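PDB 3TWO: mannitol dehydrogenase, which probably interconverts cinnamyl alcohols and cinnamaldehydes as a zinc-dependent alcohol dehydrogenase, using bound NADP(H). Local coordinates for residues His25-Arg30 against Asn135-Glu140; Asn149-Lys154 against Asn310-Ile315. All blocks are in the same frame, centred on the assembly; numbering follows the deposited sequence.

Contact 1: His25-Arg30 against Asn135-Glu140; sequences HAVGPR and NIVVDE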
ATOM      1  N   HIS B  25      15.960  35.355 -10.548  1.00 34.87           N
ATOM      2  CA  HIS B  25      15.576  35.756 -11.910  1.00 35.40           C
ATOM      3  C   HIS B  25      14.662  37.017 -11.970  1.00 35.12           C
ATOM      4  O   HIS B  25      13.845  37.275 -11.070  1.00 33.22           O
ATOM      5  CB  HIS B  25      14.942  34.580 -12.691  1.00 35.04           C
ATOM      6  CG  HIS B  25      13.564  34.193 -12.236  1.00 36.39           C
ATOM      7  ND1 HIS B  25      13.317  33.037 -11.502  1.00 33.56           N
ATOM      8  CD2 HIS B  25      12.348  34.742 -12.495  1.00 34.26           C
ATOM      9  CE1 HIS B  25      12.009  32.913 -11.313  1.00 31.70           C
ATOM     10  NE2 HIS B  25      11.402  33.924 -11.909  1.00 34.23           N
ATOM     11  N   ALA B  26      14.834  37.777 -13.047  1.00 35.92           N
ATOM     12  CA  ALA B  26      14.008  38.945 -13.370  1.00 35.66           C
ATOM     13  C   ALA B  26      12.531  38.546 -13.385  1.00 35.34           C
ATOM     14  O   ALA B  26      12.180  37.379 -13.626  1.00 33.73           O
ATOM     15  CB  ALA B  26      14.426  39.512 -14.759  1.00 35.75           C
ATOM     16  N   VAL B  27      11.669  39.525 -13.121  1.00 36.19           N
ATOM     17  CA  VAL B  27      10.222  39.357 -13.211  1.00 36.40           C
ATOM     18  C   VAL B  27       9.774  39.235 -14.668  1.00 37.29           C
ATOM     19  O   VAL B  27       9.810  40.199 -15.400  1.00 38.52           O
ATOM     20  CB  VAL B  27       9.486  40.535 -12.529  1.00 36.70           C
ATOM     21  CG1 VAL B  27       8.020  40.248 -12.475  1.00 35.38           C
ATOM     22  CG2 VAL B  27      10.059  40.798 -11.081  1.00 35.89           C
ATOM     23  N   GLY B  28       9.365  38.041 -15.080  1.00 38.24           N
ATOM     24  CA  GLY B  28       9.041  37.794 -16.481  1.00 39.40           C
ATOM     25  C   GLY B  28       7.609  38.238 -16.673  1.00 41.00           C
ATOM     26  O   GLY B  28       6.940  38.567 -15.701  1.00 41.09           O
ATOM     27  N   PRO B  29       7.106  38.245 -17.920  1.00 42.15           N
ATOM     28  CA  PRO B  29       5.781  38.874 -18.104  1.00 42.42           C
ATOM     29  C   PRO B  29       4.653  38.173 -17.342  1.00 41.41           C
ATOM     30  O   PRO B  29       3.658  38.826 -17.041  1.00 41.70           O
ATOM     31  CB  PRO B  29       5.568  38.820 -19.632  1.00 44.21           C
ATOM     32  CG  PRO B  29       6.415  37.705 -20.078  1.00 43.82           C
ATOM     33  CD  PRO B  29       7.633  37.699 -19.176  1.00 42.56           C
ATOM     34  N   ARG B  30       4.833  36.888 -16.982  1.00 40.06           N
ATOM     35  CA  ARG B  30       3.844  36.151 -16.165  1.00 39.50           C
ATOM     36  C   ARG B  30       4.221  35.965 -14.689  1.00 37.93           C
ATOM     37  O   ARG B  30       3.537  35.233 -13.980  1.00 38.26           O
ATOM     38  CB  ARG B  30       3.600  34.745 -16.716  1.00 39.25           C
ATOM     39  CG  ARG B  30       2.982  34.618 -18.085  1.00 45.33           C
ATOM     40  CD  ARG B  30       1.503  34.934 -18.072  1.00 50.50           C
ATOM     41  NE  ARG B  30       1.324  36.139 -18.836  1.00 58.62           N
ATOM     42  CZ  ARG B  30       0.804  36.191 -20.068  1.00 62.47           C
ATOM     43  NH1 ARG B  30       0.351  35.084 -20.672  1.00 61.48           N
ATOM     44  NH2 ARG B  30       0.736  37.363 -20.694  1.00 61.52           N
ATOM     45  N   ASN B 135      12.230  38.042  -0.248  1.00 28.35           N
ATOM     46  CA  ASN B 135      11.346  38.109  -1.395  1.00 28.69           C
ATOM     47  C   ASN B 135      11.476  36.837  -2.208  1.00 28.67           C
ATOM     48  O   ASN B 135      12.383  36.038  -1.944  1.00 28.41           O
ATOM     49  CB  ASN B 135      11.651  39.380  -2.257  1.00 28.91           C
ATOM     50  CG  ASN B 135      13.035  39.358  -2.880  1.00 28.54           C
ATOM     51  OD1 ASN B 135      13.522  38.311  -3.322  1.00 32.17           O
ATOM     52  ND2 ASN B 135      13.675  40.539  -2.968  1.00 27.84           N
ATOM     53  N   ILE B 136      10.604  36.676  -3.203  1.00 28.39           N
ATOM     54  CA  ILE B 136      10.628  35.513  -4.073  1.00 28.36           C
ATOM     55  C   ILE B 136       9.892  35.922  -5.355  1.00 30.47           C
ATOM     56  O   ILE B 136       8.971  36.809  -5.310  1.00 31.22           O
ATOM     57  CB  ILE B 136      10.009  34.241  -3.411  1.00 28.87           C
ATOM     58  CG1 ILE B 136      10.399  32.984  -4.198  1.00 27.03           C
ATOM     59  CG2 ILE B 136       8.488  34.333  -3.270  1.00 24.65           C
ATOM     60  CD1 ILE B 136      10.011  31.699  -3.544  1.00 26.51           C
ATOM     61  N   VAL B 137      10.327  35.357  -6.489  1.00 29.44           N
ATOM     62  CA  VAL B 137       9.730  35.661  -7.811  1.00 29.97           C
ATOM     63  C   VAL B 137       9.062  34.380  -8.320  1.00 28.72           C
ATOM     64  O   VAL B 137       9.754  33.388  -8.515  1.00 28.75           O
ATOM     65  CB  VAL B 137      10.822  36.163  -8.860  1.00 31.21           C
ATOM     66  CG1 VAL B 137      10.190  36.533 -10.206  1.00 31.23           C
ATOM     67  CG2 VAL B 137      11.593  37.360  -8.310  1.00 31.49           C
ATOM     68  N   VAL B 138       7.740  34.388  -8.505  1.00 27.96           N
ATOM     69  CA  VAL B 138       6.992  33.179  -8.819  1.00 28.58           C
ATOM     70  C   VAL B 138       6.061  33.382 -10.026  1.00 29.92           C
ATOM     71  O   VAL B 138       5.365  34.412 -10.096  1.00 29.42           O
ATOM     72  CB  VAL B 138       6.147  32.718  -7.593  1.00 28.98           C
ATOM     73  CG1 VAL B 138       5.459  31.396  -7.891  1.00 27.56           C
ATOM     74  CG2 VAL B 138       7.018  32.583  -6.344  1.00 26.64           C
ATOM     75  N   ASP B 139       6.071  32.414 -10.971  1.00 30.20           N
ATOM     76  CA  ASP B 139       5.074  32.371 -12.073  1.00 31.44           C
ATOM     77  C   ASP B 139       3.648  32.437 -11.439  1.00 31.02           C
ATOM     78  O   ASP B 139       3.382  31.733 -10.445  1.00 29.05           O
ATOM     79  CB  ASP B 139       5.224  31.087 -12.886  1.00 31.74           C
ATOM     80  CG  ASP B 139       4.231  31.007 -14.066  1.00 34.21           C
ATOM     81  OD1 ASP B 139       3.041  30.830 -13.813  1.00 34.85           O
ATOM     82  OD2 ASP B 139       4.632  31.136 -15.251  1.00 39.01           O
ATOM     83  N   GLU B 140       2.784  33.293 -11.980  1.00 30.48           N
ATOM     84  CA  GLU B 140       1.469  33.577 -11.351  1.00 32.67           C
ATOM     85  C   GLU B 140       0.544  32.387 -11.131  1.00 31.77           C
ATOM     86  O   GLU B 140      -0.366  32.478 -10.278  1.00 31.93           O
ATOM     87  CB  GLU B 140       0.681  34.658 -12.116  1.00 34.09           C
ATOM     88  CG  GLU B 140       0.538  34.364 -13.590  1.00 39.30           C
ATOM     89  CD  GLU B 140      -0.598  35.119 -14.237  1.00 46.28           C
ATOM     90  OE1 GLU B 140      -0.862  34.851 -15.441  1.00 50.60           O
ATOM     91  OE2 GLU B 140      -1.228  35.956 -13.549  1.00 47.08           O
TER

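Contact 2: Asn149-Lys154 against Asn310-Ile315; sequences NAPLEK and NIYPEI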
ATOM      1  N   ASN B 149      -7.690  39.962   5.273  1.00 41.51           N
ATOM      2  CA  ASN B 149      -7.838  40.017   6.744  1.00 42.45           C
ATOM      3  C   ASN B 149      -7.411  38.762   7.522  1.00 41.71           C
ATOM      4  O   ASN B 149      -7.438  38.766   8.735  1.00 42.77           O
ATOM      5  CB  ASN B 149      -9.250  40.418   7.147  1.00 42.66           C
ATOM      6  CG  ASN B 149      -9.550  41.863   6.794  1.00 47.53           C
ATOM      7  OD1 ASN B 149     -10.331  42.118   5.879  1.00 49.78           O
ATOM      8  ND2 ASN B 149      -8.909  42.824   7.500  1.00 46.24           N
ATOM      9  N   ALA B 150      -7.001  37.705   6.828  1.00 40.24           N
ATOM     10  CA  ALA B 150      -6.509  36.510   7.489  1.00 38.35           C
ATOM     11  C   ALA B 150      -5.224  36.806   8.309  1.00 37.44           C
ATOM     12  O   ALA B 150      -4.398  37.617   7.882  1.00 37.55           O
ATOM     13  CB  ALA B 150      -6.263  35.425   6.446  1.00 36.97           C
ATOM     14  N   PRO B 151      -5.047  36.149   9.487  1.00 36.59           N
ATOM     15  CA  PRO B 151      -3.752  36.374  10.218  1.00 35.66           C
ATOM     16  C   PRO B 151      -2.578  35.703   9.452  1.00 34.33           C
ATOM     17  O   PRO B 151      -2.507  34.472   9.339  1.00 31.93           O
ATOM     18  CB  PRO B 151      -3.986  35.725  11.589  1.00 35.61           C
ATOM     19  CG  PRO B 151      -5.083  34.645  11.335  1.00 36.10           C
ATOM     20  CD  PRO B 151      -5.976  35.263  10.224  1.00 36.20           C
ATOM     21  N   LEU B 152      -1.692  36.522   8.903  1.00 34.57           N
ATOM     22  CA  LEU B 152      -0.754  36.058   7.884  1.00 34.87           C
ATOM     23  C   LEU B 152       0.341  35.155   8.432  1.00 34.47           C
ATOM     24  O   LEU B 152       0.840  34.245   7.742  1.00 35.37           O
ATOM     25  CB  LEU B 152      -0.121  37.260   7.231  1.00 35.40           C
ATOM     26  CG  LEU B 152      -0.036  37.197   5.735  1.00 38.62           C
ATOM     27  CD1 LEU B 152      -1.334  36.626   5.099  1.00 33.37           C
ATOM     28  CD2 LEU B 152       0.263  38.647   5.263  1.00 39.25           C
ATOM     29  N   GLU B 153       0.714  35.395   9.685  1.00 35.61           N
ATOM     30  CA  GLU B 153       1.654  34.519  10.404  1.00 35.50           C
ATOM     31  C   GLU B 153       1.077  33.084  10.552  1.00 35.05           C
ATOM     32  O   GLU B 153       1.831  32.114  10.470  1.00 34.58           O
ATOM     33  CB  GLU B 153       2.092  35.149  11.746  1.00 36.55           C
ATOM     34  CG  GLU B 153       1.185  35.000  13.020  1.00 37.95           C
ATOM     35  CD  GLU B 153      -0.060  35.859  12.987  1.00 43.51           C
ATOM     36  OE1 GLU B 153      -0.235  36.664  12.058  1.00 44.86           O
ATOM     37  OE2 GLU B 153      -0.900  35.716  13.905  1.00 47.90           O
ATOM     38  N   LYS B 154      -0.250  32.963  10.700  1.00 33.31           N
ATOM     39  CA  LYS B 154      -0.900  31.639  10.795  1.00 32.73           C
ATOM     40  C   LYS B 154      -1.174  30.985   9.427  1.00 32.38           C
ATOM     41  O   LYS B 154      -1.304  29.722   9.329  1.00 32.37           O
ATOM     42  CB  LYS B 154      -2.219  31.774  11.543  1.00 33.40           C
ATOM     43  CG  LYS B 154      -2.015  31.794  13.058  1.00 34.83           C
ATOM     44  CD  LYS B 154      -3.318  32.016  13.727  1.00 37.61           C
ATOM     45  CE  LYS B 154      -3.103  32.281  15.202  1.00 40.97           C
ATOM     46  NZ  LYS B 154      -4.453  32.270  15.807  1.00 45.42           N
ATOM     47  N   ASN B 310     -11.768  29.128  10.096  1.00 32.01           N
ATOM     48  CA  ASN B 310     -10.814  29.498  11.151  1.00 32.64           C
ATOM     49  C   ASN B 310     -10.040  28.285  11.704  1.00 31.13           C
ATOM     50  O   ASN B 310      -9.944  28.087  12.899  1.00 30.28           O
ATOM     51  CB  ASN B 310     -11.492  30.291  12.271  1.00 33.17           C
ATOM     52  CG  ASN B 310     -10.681  31.506  12.694  1.00 38.11           C
ATOM     53  OD1 ASN B 310     -10.907  32.662  12.204  1.00 47.96           O
ATOM     54  ND2 ASN B 310      -9.760  31.298  13.589  1.00 34.92           N
ATOM     55  N   ILE B 311      -9.487  27.501  10.794  1.00 29.98           N
ATOM     56  CA  ILE B 311      -8.651  26.379  11.110  1.00 29.97           C
ATOM     57  C   ILE B 311      -7.200  26.760  10.752  1.00 30.48           C
ATOM     58  O   ILE B 311      -6.833  26.828   9.570  1.00 30.36           O
ATOM     59  CB  ILE B 311      -9.068  25.184  10.260  1.00 29.10           C
ATOM     60  CG1 ILE B 311     -10.507  24.802  10.590  1.00 29.25           C
ATOM     61  CG2 ILE B 311      -8.158  23.984  10.512  1.00 30.56           C
ATOM     62  CD1 ILE B 311     -11.121  23.673   9.661  1.00 28.42           C
ATOM     63  N   TYR B 312      -6.397  27.039  11.780  1.00 29.93           N
ATOM     64  CA  TYR B 312      -5.046  27.474  11.612  1.00 30.00           C
ATOM     65  C   TYR B 312      -4.049  26.651  12.423  1.00 29.86           C
ATOM     66  O   TYR B 312      -4.384  26.139  13.501  1.00 28.33           O
ATOM     67  CB  TYR B 312      -4.931  28.918  12.048  1.00 30.76           C
ATOM     68  CG  TYR B 312      -5.650  29.896  11.161  1.00 31.66           C
ATOM     69  CD1 TYR B 312      -6.820  30.561  11.601  1.00 30.22           C
ATOM     70  CD2 TYR B 312      -5.168  30.169   9.884  1.00 29.45           C
ATOM     71  CE1 TYR B 312      -7.481  31.525  10.765  1.00 31.58           C
ATOM     72  CE2 TYR B 312      -5.796  31.110   9.076  1.00 32.09           C
ATOM     73  CZ  TYR B 312      -6.936  31.779   9.522  1.00 32.60           C
ATOM     74  OH  TYR B 312      -7.496  32.678   8.660  1.00 37.05           O
ATOM     75  N   PRO B 313      -2.804  26.508  11.895  1.00 29.83           N
ATOM     76  CA  PRO B 313      -1.704  25.951  12.729  1.00 28.97           C
ATOM     77  C   PRO B 313      -1.472  26.729  14.014  1.00 29.71           C
ATOM     78  O   PRO B 313      -1.716  27.972  14.118  1.00 29.49           O
ATOM     79  CB  PRO B 313      -0.457  26.099  11.840  1.00 29.32           C
ATOM     80  CG  PRO B 313      -0.849  27.200  10.822  1.00 29.96           C
ATOM     81  CD  PRO B 313      -2.332  26.944  10.559  1.00 29.29           C
ATOM     82  N   GLU B 314      -1.019  25.987  14.995  1.00 30.58           N
ATOM     83  CA  GLU B 314      -0.489  26.495  16.255  1.00 32.78           C
ATOM     84  C   GLU B 314       0.957  26.895  15.942  1.00 32.53           C
ATOM     85  O   GLU B 314       1.781  26.053  15.539  1.00 32.33           O
ATOM     86  CB  GLU B 314      -0.440  25.332  17.242  1.00 33.21           C
ATOM     87  CG  GLU B 314      -1.765  24.712  17.540  1.00 37.82           C
ATOM     88  CD  GLU B 314      -2.599  25.695  18.278  1.00 44.64           C
ATOM     89  OE1 GLU B 314      -2.069  26.200  19.304  1.00 48.88           O
ATOM     90  OE2 GLU B 314      -3.733  25.999  17.824  1.00 44.09           O
ATOM     91  N   ILE B 315       1.276  28.159  16.113  1.00 32.09           N
ATOM     92  CA  ILE B 315       2.598  28.623  15.688  1.00 32.19           C
ATOM     93  C   ILE B 315       3.277  29.338  16.816  1.00 32.86           C
ATOM     94  O   ILE B 315       2.615  29.851  17.733  1.00 32.08           O
ATOM     95  CB  ILE B 315       2.550  29.561  14.454  1.00 31.64           C
ATOM     96  CG1 ILE B 315       1.805  30.857  14.819  1.00 34.06           C
ATOM     97  CG2 ILE B 315       1.763  28.898  13.330  1.00 29.58           C
ATOM     98  CD1 ILE B 315       2.618  32.045  14.617  1.00 36.33           C
TER

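Contact 1: His25-Arg30 against Asn135-Glu140
H25 and V137 meet ring to branch: V137 CB lies over one face of the H25 imidazole, 4.2 Å from the centroid and 28° off the ring normal, a CH-pi contact. V137 CG1, anti to its backbone N, reaches further and comes 3.3 Å from H25 NE2. The two side chains cross obliquely. The other branch, CG2, sits 3.6 Å from the backbone O of H25, so the valine packs against both the ring and the backbone carbonyl of H25. H25 CG stands between its backbone N and carbonyl carbon (chi1 72°), and the end of the side chain comes nearer the strand than its root; its ring also stacks with that of H123. V27 approaches V137 more loosely, CG2 against CG1 at 4.4 Å, and V3 of strand 3-9 touches both valines.

At the other end the link is polar. E140 N donates a hydrogen bond to R30 O, 2.9 Å long with an N-H...O angle of 157°, and E140 CG packs 3.1 Å from the same carbonyl oxygen. The R30 and E140 side chains then run side by side, pointing the same way. E140 OE1 is 3.5 Å from R30 CD and 4.2 Å from R30 NE, beyond salt-bridge range, with no N-H pointing at it. The firmer hold on the glutamate is at OE2, which accepts the backbone N-H groups of K78 and K79.

Strand 135-139 pairs antiparallel with strand 31-40, I136 with I34 and V138 with V32. The contact joins the loop that enters strand 31-40 to strand 135-139, which pairs with it, in the GroES-like catalytic domain of medium-chain alcohol dehydrogenases.

Contact 2: Asn149-Lys154 against Asn310-Ile315
Y312 CG stands anti to its carbonyl carbon and beside the backbone N (chi1 -68°), and chi2 of 109° turns the ring so that P151 comes over one face. K154 CG likewise lies anti to its carbonyl carbon (chi1 -81°), with the chain extended beyond it, and this side chain crosses the tyrosine at about a right angle. P151 CG makes a CH-pi contact 4.1 Å from the Y312 centroid, shifted toward the rim. P151 CD reaches on to the phenol end, 3.4 Å from Y312 OH, where A150 CB also touches the oxygen at 3.7 Å. Nearer the root of the ring, K154 CB approaches Y312 CD2 obliquely at 3.7 Å, and K154 CD rests on Y312 CB. The lysine thus contributes its aliphatic length, not its ammonium, to this packing.

Beyond the tyrosine, P313 CG presses against K154 O at 3.0 Å, a tight approach of ring carbon to carbonyl oxygen. I315 CD1 meets E153 CG at 3.7 Å, the two side chains again crossing at about a right angle. The contact is mostly carbon and ring packing, with one close carbon-to-carbonyl approach.

P151 takes the N-cap position just before the short helix 152-155. N310 is the C-prime residue of a Schellman motif ending helix 296-308, whose I307 touches both A150 and Y312. P313 packs on M191 of helix 187-198, K194 of that helix gives a hydrogen bond to Y312 O, and the chain then runs into strand 315-318; L152 and E153 also meet strand 31-40.

In the fold
Contacts 1 and 2 follow one another along the chain, with centres 26 Å apart and no touching atoms. Both are partly buried and bury similar areas, but contact 1 lies farther out, its centre about 22 Å from the chain centre against 15 Å. Contact 1 stays within the GroES-like part, loop against sheet strand, and mixes a backbone hydrogen bond with valine and histidine packing. Contact 2 joins a short helix to the loop after helix 296-308, and relies on proline, tyrosine and aliphatic carbons. Strand 31-40 neighbours both. In contact 2 the side chain of P313 lies about 10 Å from bound NADPH.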